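Side-chain contacts in acetylxylan esterase / glucomannan deacetylase (Cellvibrio japonicus, PDB 2WAA), which removes acetyl groups from acetylated xylan and glucomannan as a family 2 carbohydrate esterase, taking part in plant cell wall degradation: residues N236-P240 and G241-R245; S286-G289 and E290-Q294; M56-N60 and G61-I65. All coordinates share one frame; numbering follows the deposited sequence. Where two conformers were deposited one is given.

Contact 1: residues N236-P240 and G241-R245. With ACT (acetate ion), chain C.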
loop_
_atom_site.group_PDB
_atom_site.type_symbol
_atom_site.label_atom_id
_atom_site.label_comp_id
_atom_site.label_asym_id
_atom_site.label_seq_id
_atom_site.Cartn_x
_atom_site.Cartn_y
_atom_site.Cartn_z
ATOM N N ASN A 236 16.664 2.227 3.764
ATOM C CA ASN A 236 17.009 3.502 4.425
ATOM C C ASN A 236 17.910 3.298 5.630
ATOM O O ASN A 236 18.709 4.184 5.978
ATOM C CB ASN A 236 15.718 4.287 4.743
ATOM C CG ASN A 236 14.965 4.636 3.471
ATOM O OD1 ASN A 236 15.556 5.222 2.541
ATOM N ND2 ASN A 236 13.667 4.211 3.370
ATOM N N ASP A 237 17.783 2.148 6.297
ATOM C CA ASP A 237 18.696 1.828 7.387
ATOM C C ASP A 237 20.145 1.797 6.918
ATOM O O ASP A 237 21.071 2.051 7.713
ATOM C CB ASP A 237 18.383 0.468 7.994
ATOM C CG ASP A 237 17.029 0.446 8.664
ATOM O OD1 ASP A 237 16.859 1.202 9.657
ATOM O OD2 ASP A 237 16.141 -0.297 8.174
ATOM N N PHE A 238 20.343 1.379 5.656
ATOM C CA PHE A 238 21.708 1.233 5.071
ATOM C C PHE A 238 22.199 2.475 4.327
ATOM O O PHE A 238 23.355 2.523 3.870
ATOM C CB PHE A 238 21.759 -0.013 4.137
ATOM C CG PHE A 238 21.762 -1.303 4.903
ATOM C CD1 PHE A 238 20.669 -1.637 5.692
ATOM C CD2 PHE A 238 22.857 -2.144 4.908
ATOM C CE1 PHE A 238 20.653 -2.810 6.442
ATOM C CE2 PHE A 238 22.869 -3.313 5.643
ATOM C CZ PHE A 238 21.775 -3.665 6.430
ATOM N N SER A 239 21.344 3.485 4.216
ATOM C CA SER A 239 21.728 4.698 3.483
ATOM C C SER A 239 22.897 5.431 4.112
ATOM O O SER A 239 23.827 5.828 3.405
ATOM C CB SER A 239 20.535 5.629 3.304
ATOM O OG SER A 239 19.613 4.976 2.483
ATOM N N PRO A 240 22.877 5.602 5.440
ATOM C CA PRO A 240 24.052 6.250 6.022
ATOM C C PRO A 240 25.306 5.373 6.011
ATOM O O PRO A 240 26.402 5.925 6.027
ATOM C CB PRO A 240 23.640 6.501 7.488
ATOM C CG PRO A 240 22.100 6.387 7.499
ATOM C CD PRO A 240 21.815 5.358 6.452
ATOM N N GLY A 241 25.151 4.044 5.996
ATOM C CA GLY A 241 26.248 3.093 6.131
ATOM C C GLY A 241 25.597 1.790 6.600
ATOM O O GLY A 241 24.391 1.752 6.881
ATOM N N ILE A 242 26.352 0.711 6.691
ATOM C CA ILE A 242 25.776 -0.531 7.199
ATOM C C ILE A 242 25.566 -0.395 8.687
ATOM O O ILE A 242 26.533 -0.099 9.399
ATOM C CB ILE A 242 26.738 -1.697 6.916
ATOM C CG1 ILE A 242 26.828 -1.925 5.403
ATOM C CG2 ILE A 242 26.336 -2.950 7.688
ATOM C CD1 ILE A 242 27.963 -2.922 4.974
ATOM N N PRO A 243 24.322 -0.618 9.199
ATOM C CA PRO A 243 24.121 -0.463 10.656
ATOM C C PRO A 243 24.732 -1.586 11.490
ATOM O O PRO A 243 24.991 -2.683 10.995
ATOM C CB PRO A 243 22.574 -0.489 10.819
ATOM C CG PRO A 243 22.045 -1.227 9.573
ATOM C CD PRO A 243 23.033 -0.882 8.473
ATOM N N ASP A 244 24.965 -1.312 12.764
ATOM C CA ASP A 244 25.466 -2.325 13.686
ATOM C C ASP A 244 24.708 -3.676 13.601
ATOM O O ASP A 244 23.468 -3.721 13.773
ATOM C CB ASP A 244 25.371 -1.788 15.128
ATOM C CG ASP A 244 25.854 -2.787 16.130
ATOM O OD1 ASP A 244 27.037 -3.188 16.023
ATOM O OD2 ASP A 244 25.077 -3.206 17.019
ATOM N N ARG A 245 25.446 -4.764 13.398
ATOM C CA ARG A 245 24.839 -6.077 13.194
ATOM C C ARG A 245 23.981 -6.558 14.357
ATOM O O ARG A 245 22.789 -6.897 14.163
ATOM C CB ARG A 245 25.913 -7.101 12.819
ATOM C CG ARG A 245 25.457 -8.523 12.840
ATOM C CD ARG A 245 26.552 -9.489 12.253
ATOM N NE ARG A 245 25.887 -10.670 11.750
ATOM C CZ ARG A 245 25.760 -11.021 10.462
ATOM N NH1 ARG A 245 26.336 -10.347 9.472
ATOM N NH2 ARG A 245 25.058 -12.104 10.178
HETATM C C ACT C . 13.083 5.035 0.147
HETATM O O ACT C . 13.324 6.188 -0.356
HETATM O OXT ACT C . 12.193 5.007 1.029
HETATM C CH3 ACT C . 13.792 3.775 -0.270
#
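Pro243 CD stands almost exactly above the middle of the Phe238 ring, 3.5 Å from its centroid and only 3° off the ring normal, a CH-pi contact made by a proline methylene. All six ring carbons are therefore about equally near CD, while CG of the same proline leans toward the CE1 side. Phe238 CG is anti to its carbonyl carbon, which swings the ring out of the short helix 235-238 and over the returning chain. Ile242 adds its CG1 at 4.0 Å from Phe238 CD2, coming in obliquely. Ala283 and Leu284 of helix 278-295 also pack against the phenyl group.

Across the turn, Gly241 N gives Phe238 O a weak hydrogen bond of 3.2 Å, bent to 126° at the hydrogen. The guanidinium of Arg191 bonds to Asp237 O and, weakly, to Gly241 O. Gly241, with positive phi, is the first residue to leave the helical conformation.

At the other end of the stretch, Asn236 ND2 donates to acetate OXT at 2.9 Å along a nearly straight N-H...O line (169°). The same amide nitrogen bonds to Arg187 O, and the acetate is also held by Gly186 N, Ser141 N and His316 NE2. An acetate gripped this way is consistent with the inferred role of Asn236 and Gly186 as transition-state stabilizers, in an oxyanion hole of the SGNH-hydrolase type.

Contact 2: residues S286-G289 and E290-Q294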
loop_
_atom_site.group_PDB
_atom_site.type_symbol
_atom_site.label_atom_id
_atom_site.label_comp_id
_atom_site.label_asym_id
_atom_site.label_seq_id
_atom_site.Cartn_x
_atom_site.Cartn_y
_atom_site.Cartn_z
ATOM N N SER A 286 22.578 -11.068 4.896
ATOM C CA SER A 286 23.218 -11.778 5.983
ATOM C C SER A 286 22.420 -11.573 7.271
ATOM O O SER A 286 22.152 -12.525 7.989
ATOM C CB SER A 286 24.646 -11.251 6.204
ATOM O OG SER A 286 25.261 -12.091 7.152
ATOM N N TYR A 287 22.033 -10.324 7.530
ATOM C CA TYR A 287 21.301 -9.980 8.746
ATOM C C TYR A 287 19.934 -10.704 8.759
ATOM O O TYR A 287 19.482 -11.204 9.791
ATOM C CB TYR A 287 21.082 -8.476 8.793
ATOM C CG TYR A 287 22.301 -7.616 9.099
ATOM C CD1 TYR A 287 23.600 -8.164 9.165
ATOM C CD2 TYR A 287 22.159 -6.239 9.265
ATOM C CE1 TYR A 287 24.726 -7.340 9.446
ATOM C CE2 TYR A 287 23.289 -5.401 9.552
ATOM C CZ TYR A 287 24.548 -5.978 9.665
ATOM O OH TYR A 287 25.624 -5.141 9.898
ATOM N N ILE A 288 19.289 -10.780 7.600
ATOM C CA ILE A 288 18.043 -11.503 7.502
ATOM C C ILE A 288 18.252 -12.989 7.831
ATOM O O ILE A 288 17.435 -13.607 8.535
ATOM C CB ILE A 288 17.400 -11.327 6.077
ATOM C CG1 ILE A 288 16.787 -9.917 5.999
ATOM C CG2 ILE A 288 16.337 -12.464 5.815
ATOM C CD1 ILE A 288 16.442 -9.459 4.555
ATOM N N GLY A 289 19.321 -13.583 7.301
ATOM C CA GLY A 289 19.539 -15.000 7.565
ATOM C C GLY A 289 19.732 -15.185 9.072
ATOM O O GLY A 289 19.241 -16.136 9.653
ATOM N N GLU A 290 20.462 -14.290 9.721
ATOM C CA GLU A 290 20.704 -14.472 11.144
ATOM C C GLU A 290 19.431 -14.173 11.950
ATOM O O GLU A 290 19.194 -14.782 12.988
ATOM C CB GLU A 290 21.863 -13.601 11.646
ATOM C CG GLU A 290 22.295 -13.964 13.038
ATOM C CD GLU A 290 23.647 -13.308 13.455
ATOM O OE1 GLU A 290 24.453 -12.940 12.574
ATOM O OE2 GLU A 290 23.870 -13.141 14.682
ATOM N N THR A 291 18.637 -13.218 11.493
ATOM C CA THR A 291 17.310 -12.985 12.135
ATOM C C THR A 291 16.486 -14.251 12.113
ATOM O O THR A 291 15.855 -14.642 13.108
ATOM C CB THR A 291 16.609 -11.836 11.406
ATOM O OG1 THR A 291 17.434 -10.646 11.551
ATOM C CG2 THR A 291 15.142 -11.614 11.914
ATOM N N ARG A 292 16.426 -14.903 10.962
ATOM C CA ARG A 292 15.648 -16.123 10.869
ATOM C C ARG A 292 16.223 -17.208 11.793
ATOM O O ARG A 292 15.484 -17.975 12.408
ATOM C CB ARG A 292 15.536 -16.585 9.413
ATOM C CG ARG A 292 14.812 -15.552 8.542
ATOM C CD ARG A 292 14.582 -16.012 7.098
ATOM N NE ARG A 292 13.984 -17.336 7.036
ATOM C CZ ARG A 292 14.676 -18.454 6.885
ATOM N NH1 ARG A 292 15.989 -18.395 6.758
ATOM N NH2 ARG A 292 14.060 -19.625 6.861
ATOM N N GLN A 293 17.544 -17.283 11.869
ATOM C CA GLN A 293 18.167 -18.257 12.766
ATOM C C GLN A 293 17.738 -18.021 14.221
ATOM O O GLN A 293 17.326 -18.963 14.929
ATOM C CB GLN A 293 19.700 -18.257 12.584
ATOM C CG GLN A 293 20.401 -19.177 13.593
ATOM C CD GLN A 293 21.777 -19.610 13.124
ATOM O OE1 GLN A 293 21.965 -19.949 11.950
ATOM N NE2 GLN A 293 22.740 -19.629 14.040
ATOM N N GLN A 294 17.770 -16.770 14.661
ATOM C CA GLN A 294 17.326 -16.434 16.022
ATOM C C GLN A 294 15.839 -16.658 16.259
ATOM O O GLN A 294 15.447 -17.064 17.354
ATOM C CB GLN A 294 17.645 -14.995 16.379
ATOM C CG GLN A 294 19.127 -14.691 16.295
ATOM C CD GLN A 294 19.486 -13.401 16.962
ATOM O OE1 GLN A 294 18.605 -12.616 17.353
ATOM N NE2 GLN A 294 20.789 -13.157 17.096
#
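Tyr287 O takes two hydrogen bonds from one residue, Thr291. The backbone N of Thr291 reaches Tyr287 O at 2.8 Å, the usual helical i to i+4 bond, and the hydroxyl OG1 of Thr291 donates to Tyr287 O at 2.8 Å as well. The hydroxyl arrives from above the carbonyl plane, 41° out of it. With OG1 anti to its own carbonyl carbon (chi1 -61°), the threonine hydroxyl is turned back along the helix to the preceding turn, where its proton is used within the helix itself.

The backbone carries on the same pattern on the neighbouring turns: Glu290 N to Ser286 O, Arg292 N to Ile288 O at 2.9 Å, and Gln293 N to Gly289 O.

Farther out, Arg292, in the conformer given here, lays its aliphatic part over the preceding turn. Its CG comes within 3.3 Å of Ile288 O, and its CD lies 4.2 Å from Ile288 CG2, two side chains crossing at a slant. Beyond CD the same conformer bonds through NE to Val300 O. Ile288 and Arg292 both rest on Leu270 and Tyr302 of the flanking strands. Elsewhere on the helix, Glu290 directs its carboxylate to Arg245, and Glu290 and Gln294 touch Ile249 of helix 245-262. Here a regular alpha helix, its threonine bonded back to the i-4 carbonyl, forms the crossover of the beta-alpha-beta unit 267-270, 278-295, 300-302 in the parallel-sheet esterase domain.

Contact 3: residues M56-N60 and G61-I65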
loop_
_atom_site.group_PDB
_atom_site.type_symbol
_atom_site.label_atom_id
_atom_site.label_comp_id
_atom_site.label_asym_id
_atom_site.label_seq_id
_atom_site.Cartn_x
_atom_site.Cartn_y
_atom_site.Cartn_z
ATOM N N MET A 56 -14.895 14.479 -1.762
ATOM C CA MET A 56 -13.558 14.112 -1.317
ATOM C C MET A 56 -12.755 15.340 -0.958
ATOM O O MET A 56 -13.118 16.455 -1.313
ATOM C CB MET A 56 -12.813 13.324 -2.410
ATOM C CG MET A 56 -13.640 12.160 -2.927
ATOM S SD MET A 56 -12.684 11.078 -4.000
ATOM C CE MET A 56 -11.684 10.210 -2.775
ATOM N N GLN A 57 -11.653 15.121 -0.239
ATOM C CA GLN A 57 -10.745 16.214 0.157
ATOM C C GLN A 57 -9.419 15.557 0.530
ATOM O O GLN A 57 -9.429 14.388 0.942
ATOM C CB GLN A 57 -11.336 17.001 1.345
ATOM C CG GLN A 57 -11.663 16.187 2.569
ATOM C CD GLN A 57 -12.192 17.031 3.786
ATOM O OE1 GLN A 57 -12.410 18.244 3.701
ATOM N NE2 GLN A 57 -12.395 16.361 4.906
ATOM N N SER A 58 -8.303 16.282 0.447
ATOM C CA SER A 58 -7.042 15.761 0.983
ATOM C C SER A 58 -6.507 16.779 2.007
ATOM O O SER A 58 -6.948 17.937 2.006
ATOM C CB SER A 58 -6.026 15.510 -0.119
ATOM O OG SER A 58 -5.535 16.738 -0.634
ATOM N N SER A 59 -5.607 16.379 2.890
ATOM C CA SER A 59 -5.242 17.288 3.968
ATOM C C SER A 59 -4.379 18.435 3.507
ATOM O O SER A 59 -4.447 19.531 4.111
ATOM C CB SER A 59 -4.527 16.557 5.095
ATOM O OG SER A 59 -3.441 15.867 4.538
ATOM N N ASN A 60 -3.560 18.208 2.477
ATOM C CA ASN A 60 -2.610 19.233 2.013
ATOM C C ASN A 60 -2.754 19.592 0.549
ATOM O O ASN A 60 -1.877 20.279 0.005
ATOM C CB ASN A 60 -1.146 18.758 2.166
ATOM C CG ASN A 60 -0.794 18.382 3.567
ATOM O OD1 ASN A 60 -1.096 19.106 4.536
ATOM N ND2 ASN A 60 -0.114 17.242 3.703
ATOM N N GLY A 61 -3.777 19.063 -0.118
ATOM C CA GLY A 61 -4.001 19.353 -1.513
ATOM C C GLY A 61 -2.898 18.792 -2.394
ATOM O O GLY A 61 -2.652 19.281 -3.504
ATOM N N ASN A 62 -2.228 17.747 -1.897
ATOM C CA ASN A 62 -1.081 17.195 -2.591
ATOM C C ASN A 62 -1.220 15.673 -2.791
ATOM O O ASN A 62 -0.212 14.969 -2.941
ATOM C CB ASN A 62 0.150 17.523 -1.720
ATOM C CG ASN A 62 1.458 17.423 -2.473
ATOM O OD1 ASN A 62 1.489 17.530 -3.689
ATOM N ND2 ASN A 62 2.575 17.279 -1.717
ATOM N N SER A 63 -2.456 15.181 -2.751
ATOM C CA SER A 63 -2.741 13.723 -2.808
ATOM C C SER A 63 -3.416 13.310 -4.139
ATOM O O SER A 63 -4.280 14.016 -4.672
ATOM C CB SER A 63 -3.657 13.292 -1.658
ATOM O OG SER A 63 -3.127 13.682 -0.399
ATOM N N TRP A 64 -3.046 12.140 -4.656
ATOM C CA TRP A 64 -3.602 11.692 -5.924
ATOM C C TRP A 64 -4.369 10.399 -5.743
ATOM O O TRP A 64 -3.995 9.514 -4.920
ATOM C CB TRP A 64 -2.473 11.412 -6.944
ATOM C CG TRP A 64 -1.767 12.703 -7.432
ATOM C CD1 TRP A 64 -0.789 13.433 -6.783
ATOM C CD2 TRP A 64 -2.001 13.375 -8.689
ATOM N NE1 TRP A 64 -0.405 14.494 -7.570
ATOM C CE2 TRP A 64 -1.125 14.484 -8.740
ATOM C CE3 TRP A 64 -2.834 13.107 -9.797
ATOM C CZ2 TRP A 64 -1.096 15.363 -9.831
ATOM C CZ3 TRP A 64 -2.800 13.964 -10.897
ATOM C CH2 TRP A 64 -1.940 15.092 -10.907
ATOM N N ILE A 65 -5.409 10.262 -6.549
ATOM C CA ILE A 65 -6.140 9.010 -6.641
ATOM C C ILE A 65 -6.264 8.603 -8.121
ATOM O O ILE A 65 -6.163 9.453 -9.027
ATOM C CB ILE A 65 -7.552 9.150 -6.038
ATOM C CG1 ILE A 65 -8.362 10.228 -6.816
ATOM C CG2 ILE A 65 -7.448 9.454 -4.498
ATOM C CD1 ILE A 65 -9.838 10.296 -6.437
HETATM O O HOH W 1 -2.548 16.146 0.599
#
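Ser58 faces Ser63 across the turn, and its side chain can be followed outward. CB sits against the opposite serine, 3.4 Å from Ser63 OG and 3.6 Å from Ser63 CB. The next atom, OG, lies between the backbone N and the carbonyl carbon (chi1 72°), which points it at the turn. There it accepts a weak hydrogen bond from Gly61 N at 3.0 Å, the angle at the hydrogen being only 124°. Its stronger partner is Leu79 O on strand 75-79, to which Ser58 OG is hydrogen-bonded.

A water sits inside the bend. It accepts from Asn60 N and Asn62 N, each at 3.0 Å, bonds to Ser63 OG at 2.7 Å, and donates weakly to Ser58 OG. Two backbone amides that the turn directs inward are satisfied in this way. Gly61 takes a positive phi (66°), a conformation that favours glycine.

Deeper in, Met56 and Ile65 meet tip to tip, with Met56 SD 3.8 Å from Ile65 CD1; both side chains also touch Leu79. Strand 51-58 pairs with 84-91 and 112-119, while strand 63-69 pairs with 75-79 and 94-103, so this glycine-containing turn, bridged by one water, links two antiparallel sheets, as expected of a beta-sandwich, in the N-terminal CE2 domain of this esterase.

Contact 3 comes first along the chain, in the all-beta N-terminal domain, where residues 56-65 join one antiparallel sheet to the other. Contacts 1 and 2 follow within the esterase domain with its parallel sheet, their centres about 16 Å apart. They touch directly: Arg245 NH2 forms a salt bridge with Glu290 OE1 at 2.6 Å, and Tyr287 OH probably bonds to Pro243 O. The loop leading from helix 235-238, which carries the inferred transition-state stabilizer Asn236, into helix 245-262 is thereby tied to helix 278-295. Contact 3 lies about 33 Å from contact 1 and 40 Å from contact 2, centre to centre, so its turn is remote from the inferred catalytic residues near contact 1.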